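Diketoreductase (Acinetobacter baylyi, PDB 4E12) reduces dicarbonyl compounds with NADH and probably also acts as an NAD-dependent (3S)-3-hydroxyacyl-CoA dehydrogenase. Local coordinates at residues 10-15 / 32-37. Numbering follows the deposited sequence.
Sequences LGTGVL and AYDINT. With SO4 (sulfate ion), chain H.
A very short hydrogen bond, 2.5 Å from Thr-12 OG1 to Asp-34 OD2, joins the glycine-rich turn after strand 6-10 to the residue that follows strand 29-33. Thr-12 sets OG1 between its own backbone N and carbonyl carbon (chi1 58°), which leaves CG2 to lie against Ala-32 CB at 4.0 Å and Tyr-33 O. The same OD2 takes a 2.7 Å bond from a water and a weak one from Thr-12 N, while OD1 uses its anti lone pair to accept Ile-35 N at 2.7 Å; with both oxygens engaged, rotation of the carboxylate should be restricted. One step back, Gly-11 N bonds to Tyr-33 O at 2.8 Å, completing the parallel bridge of Leu-10 with Tyr-33, and Leu-10 CD2 meets CD2 of the Tyr-33 ring obliquely. The contact closes a Rossmann beta-alpha-beta unit, whose GxGxxG-type turn runs into helix 14-25. There the amides of Val-14 and Leu-15 hold a sulfate, probably from the crystallisation liquor, consistent with a site suited to the NAD diphosphate. Thr-12, Val-14, Leu-15 and Asp-34 all bind NAD(+); an acidic residue just past the second strand classically accepts the adenosine ribose hydroxyls, and its carboxylate would be expected to repel the 2'-phosphate of NADPH, consistent with use of NADH.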
loop_
_atom_site.group_PDB
_atom_site.type_symbol
_atom_site.label_atom_id
_atom_site.label_comp_id
_atom_site.label_asym_id
_atom_site.label_seq_id
_atom_site.Cartn_x
_atom_site.Cartn_y
_atom_site.Cartn_z
ATOM N N LEU A 10 7.103 22.919 -22.032
ATOM C CA LEU A 10 6.691 22.483 -23.363
ATOM C C LEU A 10 5.429 21.655 -23.232
ATOM O O LEU A 10 5.442 20.557 -22.662
ATOM C CB LEU A 10 7.775 21.627 -24.008
ATOM C CG LEU A 10 9.193 22.182 -23.992
ATOM C CD1 LEU A 10 10.051 21.212 -24.780
ATOM C CD2 LEU A 10 9.237 23.582 -24.600
ATOM N N GLY A 11 4.329 22.181 -23.745
ATOM C CA GLY A 11 3.069 21.503 -23.565
ATOM C C GLY A 11 2.209 22.178 -22.517
ATOM O O GLY A 11 2.689 22.568 -21.449
ATOM N N THR A 12 0.929 22.318 -22.815
ATOM C CA THR A 12 0.047 23.083 -21.957
ATOM C C THR A 12 -1.196 22.302 -21.614
ATOM O O THR A 12 -2.255 22.888 -21.369
ATOM C CB THR A 12 -0.346 24.411 -22.612
ATOM O OG1 THR A 12 -0.995 24.163 -23.874
ATOM C CG2 THR A 12 0.896 25.262 -22.827
ATOM N N GLY A 13 -1.059 20.979 -21.613
ATOM C CA GLY A 13 -2.153 20.108 -21.218
ATOM C C GLY A 13 -2.401 20.114 -19.727
ATOM O O GLY A 13 -1.982 21.040 -19.029
ATOM N N VAL A 14 -3.089 19.089 -19.233
ATOM C CA VAL A 14 -3.380 18.976 -17.806
ATOM C C VAL A 14 -2.111 19.108 -16.950
ATOM O O VAL A 14 -2.077 19.907 -16.009
ATOM C CB VAL A 14 -4.091 17.633 -17.495
ATOM C CG1 VAL A 14 -4.240 17.444 -15.998
ATOM C CG2 VAL A 14 -5.465 17.600 -18.169
ATOM N N LEU A 15 -1.071 18.345 -17.291
ATOM C CA LEU A 15 0.170 18.347 -16.523
ATOM C C LEU A 15 1.040 19.568 -16.812
ATOM O O LEU A 15 1.566 20.178 -15.885
ATOM C CB LEU A 15 0.978 17.074 -16.752
ATOM C CG LEU A 15 0.323 15.769 -16.292
ATOM C CD1 LEU A 15 1.100 14.561 -16.807
ATOM C CD2 LEU A 15 0.230 15.760 -14.776
ATOM N N ALA A 32 5.045 29.473 -21.466
ATOM C CA ALA A 32 4.320 28.255 -21.807
ATOM C C ALA A 32 4.336 28.088 -23.315
ATOM O O ALA A 32 3.898 28.980 -24.046
ATOM C CB ALA A 32 2.877 28.358 -21.311
ATOM N N TYR A 33 4.828 26.944 -23.780
ATOM C CA TYR A 33 4.946 26.701 -25.205
ATOM C C TYR A 33 3.941 25.652 -25.681
ATOM O O TYR A 33 3.690 24.641 -25.012
ATOM C CB TYR A 33 6.368 26.280 -25.586
ATOM C CG TYR A 33 6.388 25.697 -26.972
ATOM C CD1 TYR A 33 6.472 26.520 -28.091
ATOM C CD2 TYR A 33 6.313 24.318 -27.169
ATOM C CE1 TYR A 33 6.479 25.986 -29.373
ATOM C CE2 TYR A 33 6.315 23.775 -28.442
ATOM C CZ TYR A 33 6.400 24.611 -29.537
ATOM O OH TYR A 33 6.407 24.072 -30.795
ATOM N N ASP A 34 3.349 25.903 -26.837
ATOM C CA ASP A 34 2.505 24.895 -27.455
ATOM C C ASP A 34 2.438 25.190 -28.951
ATOM O O ASP A 34 3.014 26.182 -29.415
ATOM C CB ASP A 34 1.137 24.831 -26.795
ATOM C CG ASP A 34 0.530 23.431 -26.851
ATOM O OD1 ASP A 34 0.762 22.701 -27.831
ATOM O OD2 ASP A 34 -0.161 23.042 -25.896
ATOM N N ILE A 35 1.742 24.350 -29.705
ATOM C CA ILE A 35 1.992 24.291 -31.146
ATOM C C ILE A 35 1.359 25.401 -31.969
ATOM O O ILE A 35 1.889 25.764 -33.017
ATOM C CB ILE A 35 1.647 22.909 -31.736
ATOM C CG1 ILE A 35 0.153 22.614 -31.591
ATOM C CG2 ILE A 35 2.470 21.839 -31.041
ATOM C CD1 ILE A 35 -0.256 21.250 -32.143
ATOM N N ASN A 36 0.237 25.956 -31.533
ATOM C CA ASN A 36 -0.361 27.035 -32.302
ATOM C C ASN A 36 -1.171 27.926 -31.387
ATOM O O ASN A 36 -1.164 27.716 -30.169
ATOM C CB ASN A 36 -1.181 26.482 -33.480
ATOM C CG ASN A 36 -2.290 25.558 -33.040
ATOM O OD1 ASN A 36 -2.761 25.634 -31.906
ATOM N ND2 ASN A 36 -2.706 24.661 -33.930
ATOM N N THR A 37 -1.850 28.924 -31.945
ATOM C CA THR A 37 -2.554 29.880 -31.107
ATOM C C THR A 37 -3.821 29.254 -30.528
ATOM O O THR A 37 -4.278 29.659 -29.458
ATOM C CB THR A 37 -2.910 31.186 -31.844
ATOM O OG1 THR A 37 -3.897 30.920 -32.842
ATOM C CG2 THR A 37 -1.675 31.780 -32.498
HETATM S S SO4 H . -1.838 16.113 -20.799
HETATM O O1 SO4 H . -1.914 14.705 -20.365
HETATM O O2 SO4 H . -1.063 16.882 -19.805
HETATM O O3 SO4 H . -1.182 16.192 -22.115
HETATM O O4 SO4 H . -3.204 16.664 -20.903
HETATM O O HOH W 1 -0.845 20.527 -25.074
#